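Local structure of metallocarboxypeptidase (Trypanosoma cruzi, 3DWC) at residues L168-L171 and D172-F175; D352-E355 and L356-P359. The protein probably releases C-terminal amino acids, other than proline, from peptides as a metal-dependent carboxypeptidase of the M32 family. All coordinates share one frame; numbering follows the deposited sequence.

How the contacts relate
Contact 1 lies in the first turns of helix 168-196. Contact 2 comes later in the chain, where a loop leads into helix 358-374. Their centres are 20 Å apart, and their nearest atoms are about 5 Å apart without touching. Each contact packs against the helix of the other. Leu171 and Phe175 meet Tyr366, Val362 and Met363, while Leu356, Cys357 and Pro359 meet Leu182, Leu186 and Val189. This order of partners shows two helices side by side, running in opposite directions. Helix 421-441 joins them, since both Phe175 and Pro359 touch Ser424. The two contacts thus belong to one helical core, and the Tyr358 side chain of contact 2 is about 8 Å from the cobalt ion.

Contact 1 (L168-L171 and D172-F175); sequences LQRL and DEIF
The backbone of 168-175 is regular alpha-helix: Asp172, Glu173, Ile174 and Phe175 each donate N-H to the carbonyl four residues earlier, from Leu168 to Leu171, with Ile174 N 2.8 Å from Arg170 O. Arg170 meets both Glu173 and Ile174. Its NH2 forms a salt bridge to Glu173 OE1 at 3.0 Å, and the N-H...O angle of 166° is nearly straight. The carboxylate oxygen lies in the guanidinium plane and is met on its anti side. The two planes are 61° apart. Arg170 bends at chi2 (60°), which brings the guanidinium alongside the helix. Ile174 CG1 sits over the centre of one guanidinium face, 3.8 Å from Arg170 CZ. Arg170 NH1 is held by Leu487 O. Glu173 OE2 lies 3.5 Å from Gln169 CG, the two side chains running side by side. On the buried side, Leu171 CD2 rests 3.7 Å from Phe175 CE2. The Phe175 ring also stacks with Tyr366, and Asp172 OD2 forms a salt bridge with Arg370. With exposed Gln169 and Glu173 on one side and buried Leu171 and Phe175 on the other, this is an amphipathic helix, packed against helices 358-374 and 421-441.

Contact 2 (D352-E355 and L356-P359); sequences DADE and LCYP
Asp354 OD2 is gripped by two backbone N-H groups of the following turn, Leu356 N and Cys357 N. Together with the backbone bond from Tyr358 N to Asp354 O, at 3.1 Å, these make an Asx motif, a feature common where a helix begins; here the chain passes into helix 358-374. Cys357 N is 3.1 Å from Asp354 OD2, in a fairly straight bond. It reaches the syn side of the carboxylate, 34° out of its plane. The bond from Leu356 N is weak, with an N-H...O angle of only 129°. Asp354 places CG between its backbone N and carbonyl carbon (chi1 60°), which turns OD2 back over the N-H groups. The other oxygen, OD1, accepts a bond from Ser345 N, so both carboxylate oxygens are held and the rotation of the group is fixed. Glu355 runs in an extended chain to Arg499, Tyr500 and His495, and so ties the turn to helix 490-501. Ala353 CB packs against Tyr358, 3.8 Å from CD1, while Ala353 O lies at the edge of that ring. Tyr358 OH makes a weak hydrogen bond to Arg350 NH1; the Tyr358 side chain is about 8 Å from the bound cobalt. Pro359 has no N-H to give; its CD instead approaches Glu355 O to 3.4 Å.

Contact 1 (L168-L171 and D172-F175)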
loop_
_atom_site.group_PDB
_atom_site.type_symbol
_atom_site.label_atom_id
_atom_site.label_comp_id
_atom_site.label_asym_id
_atom_site.label_seq_id
_atom_site.Cartn_x
_atom_site.Cartn_y
_atom_site.Cartn_z
ATOM N N LEU B 168 -22.039 24.830 20.770
ATOM C CA LEU B 168 -21.250 26.043 21.068
ATOM C C LEU B 168 -21.437 26.569 22.496
ATOM O O LEU B 168 -20.541 27.182 23.069
ATOM C CB LEU B 168 -21.579 27.178 20.109
ATOM C CG LEU B 168 -20.510 27.478 19.067
ATOM C CD1 LEU B 168 -20.074 26.219 18.293
ATOM C CD2 LEU B 168 -21.046 28.553 18.120
ATOM N N GLN B 169 -22.615 26.368 23.050
ATOM C CA GLN B 169 -22.857 26.772 24.420
ATOM C C GLN B 169 -21.913 26.028 25.360
ATOM O O GLN B 169 -21.267 26.652 26.226
ATOM C CB GLN B 169 -24.292 26.492 24.806
ATOM C CG GLN B 169 -24.573 26.688 26.292
ATOM C CD GLN B 169 -26.048 26.581 26.592
ATOM O OE1 GLN B 169 -26.848 27.419 26.156
ATOM N NE2 GLN B 169 -26.429 25.526 27.335
ATOM N N ARG B 170 -21.848 24.698 25.203
ATOM C CA ARG B 170 -20.977 23.862 26.037
ATOM C C ARG B 170 -19.512 24.153 25.768
ATOM O O ARG B 170 -18.732 24.297 26.709
ATOM C CB ARG B 170 -21.291 22.371 25.851
ATOM C CG ARG B 170 -20.603 21.435 26.850
ATOM C CD ARG B 170 -20.989 21.725 28.312
ATOM N NE ARG B 170 -20.042 21.070 29.212
ATOM C CZ ARG B 170 -19.550 21.582 30.336
ATOM N NH1 ARG B 170 -18.673 20.869 31.025
ATOM N NH2 ARG B 170 -19.900 22.783 30.778
ATOM N N LEU B 171 -19.136 24.274 24.492
ATOM C CA LEU B 171 -17.758 24.646 24.126
ATOM C C LEU B 171 -17.309 25.984 24.749
ATOM O O LEU B 171 -16.197 26.093 25.263
ATOM C CB LEU B 171 -17.589 24.750 22.606
ATOM C CG LEU B 171 -16.975 23.629 21.786
ATOM C CD1 LEU B 171 -16.622 24.147 20.360
ATOM C CD2 LEU B 171 -15.757 23.035 22.483
ATOM N N ASP B 172 -18.138 27.012 24.650
ATOM C CA ASP B 172 -17.866 28.286 25.322
ATOM C C ASP B 172 -17.741 28.159 26.845
ATOM O O ASP B 172 -16.940 28.868 27.446
ATOM C CB ASP B 172 -18.966 29.329 25.027
ATOM C CG ASP B 172 -18.833 29.961 23.641
ATOM O OD1 ASP B 172 -19.777 30.670 23.229
ATOM O OD2 ASP B 172 -17.802 29.736 22.957
ATOM N N GLU B 173 -18.552 27.307 27.468
ATOM C CA GLU B 173 -18.429 27.040 28.921
ATOM C C GLU B 173 -17.136 26.314 29.269
ATOM O O GLU B 173 -16.518 26.590 30.289
ATOM C CB GLU B 173 -19.586 26.204 29.424
ATOM C CG GLU B 173 -20.957 26.911 29.450
ATOM C CD GLU B 173 -22.124 25.915 29.547
ATOM O OE1 GLU B 173 -21.851 24.690 29.649
ATOM O OE2 GLU B 173 -23.303 26.346 29.489
ATOM N N ILE B 174 -16.743 25.360 28.437
ATOM C CA ILE B 174 -15.515 24.588 28.678
ATOM C C ILE B 174 -14.285 25.494 28.560
ATOM O O ILE B 174 -13.440 25.485 29.445
ATOM C CB ILE B 174 -15.405 23.352 27.770
ATOM C CG1 ILE B 174 -16.455 22.304 28.175
ATOM C CG2 ILE B 174 -13.991 22.752 27.816
ATOM C CD1 ILE B 174 -16.608 21.180 27.140
ATOM N N PHE B 175 -14.202 26.289 27.503
ATOM C CA PHE B 175 -13.041 27.138 27.283
ATOM C C PHE B 175 -13.000 28.360 28.191
ATOM O O PHE B 175 -11.936 28.803 28.590
ATOM C CB PHE B 175 -12.915 27.503 25.812
ATOM C CG PHE B 175 -12.303 26.403 24.966
ATOM C CD1 PHE B 175 -10.977 26.054 25.124
ATOM C CD2 PHE B 175 -13.074 25.685 24.062
ATOM C CE1 PHE B 175 -10.418 24.983 24.368
ATOM C CE2 PHE B 175 -12.533 24.655 23.297
ATOM C CZ PHE B 175 -11.197 24.314 23.438
#

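Contact 2 (D352-E355 and L356-P359)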
loop_
_atom_site.group_PDB
_atom_site.type_symbol
_atom_site.label_atom_id
_atom_site.label_comp_id
_atom_site.label_asym_id
_atom_site.label_seq_id
_atom_site.Cartn_x
_atom_site.Cartn_y
_atom_site.Cartn_z
ATOM N N ASP B 352 5.006 22.303 19.119
ATOM C CA ASP B 352 6.115 22.092 20.031
ATOM C C ASP B 352 5.778 22.379 21.481
ATOM O O ASP B 352 6.688 22.506 22.293
ATOM C CB ASP B 352 7.294 22.997 19.637
ATOM C CG ASP B 352 7.799 22.734 18.220
ATOM O OD1 ASP B 352 7.589 21.602 17.705
ATOM O OD2 ASP B 352 8.416 23.661 17.633
ATOM N N ALA B 353 4.498 22.478 21.831
ATOM C CA ALA B 353 4.137 22.989 23.151
ATOM C C ALA B 353 4.100 21.875 24.180
ATOM O O ALA B 353 3.676 20.804 23.877
ATOM C CB ALA B 353 2.778 23.719 23.081
ATOM N N ASP B 354 4.503 22.165 25.410
ATOM C CA ASP B 354 4.484 21.163 26.461
ATOM C C ASP B 354 3.050 20.944 26.987
ATOM O O ASP B 354 2.122 21.611 26.553
ATOM C CB ASP B 354 5.471 21.558 27.569
ATOM C CG ASP B 354 5.148 22.919 28.221
ATOM O OD1 ASP B 354 6.053 23.762 28.225
ATOM O OD2 ASP B 354 4.015 23.138 28.753
ATOM N N GLU B 355 2.861 20.015 27.920
ATOM C CA GLU B 355 1.525 19.591 28.296
ATOM C C GLU B 355 0.712 20.766 28.853
ATOM O O GLU B 355 -0.510 20.842 28.685
ATOM C CB GLU B 355 1.615 18.425 29.317
ATOM C CG GLU B 355 0.277 17.880 29.765
ATOM C CD GLU B 355 0.413 16.807 30.776
ATOM O OE1 GLU B 355 1.500 16.678 31.363
ATOM O OE2 GLU B 355 -0.555 16.053 30.958
ATOM N N LEU B 356 1.371 21.682 29.539
ATOM C CA LEU B 356 0.674 22.770 30.220
ATOM C C LEU B 356 0.307 23.925 29.290
ATOM O O LEU B 356 -0.787 24.487 29.392
ATOM C CB LEU B 356 1.516 23.250 31.423
ATOM C CG LEU B 356 0.916 24.226 32.443
ATOM C CD1 LEU B 356 -0.277 23.679 33.232
ATOM C CD2 LEU B 356 1.986 24.669 33.433
ATOM N N CYS B 357 1.205 24.258 28.362
ATOM C CA CYS B 357 1.031 25.412 27.472
ATOM C C CYS B 357 0.117 25.116 26.334
ATOM O O CYS B 357 -0.585 25.983 25.833
ATOM C CB CYS B 357 2.374 25.844 26.898
ATOM S SG CYS B 357 3.453 26.560 28.141
ATOM N N TYR B 358 0.164 23.876 25.893
ATOM C CA TYR B 358 -0.600 23.409 24.752
ATOM C C TYR B 358 -2.092 23.882 24.709
ATOM O O TYR B 358 -2.520 24.479 23.716
ATOM C CB TYR B 358 -0.467 21.892 24.647
ATOM C CG TYR B 358 -0.813 21.379 23.287
ATOM C CD1 TYR B 358 0.179 20.989 22.396
ATOM C CD2 TYR B 358 -2.126 21.347 22.861
ATOM C CE1 TYR B 358 -0.139 20.543 21.140
ATOM C CE2 TYR B 358 -2.444 20.890 21.620
ATOM C CZ TYR B 358 -1.454 20.495 20.768
ATOM O OH TYR B 358 -1.801 20.049 19.535
ATOM N N PRO B 359 -2.871 23.645 25.767
ATOM C CA PRO B 359 -4.265 24.095 25.746
ATOM C C PRO B 359 -4.451 25.613 25.523
ATOM O O PRO B 359 -5.486 26.028 25.007
ATOM C CB PRO B 359 -4.756 23.734 27.138
ATOM C CG PRO B 359 -3.560 23.572 27.957
ATOM C CD PRO B 359 -2.574 22.957 27.021
#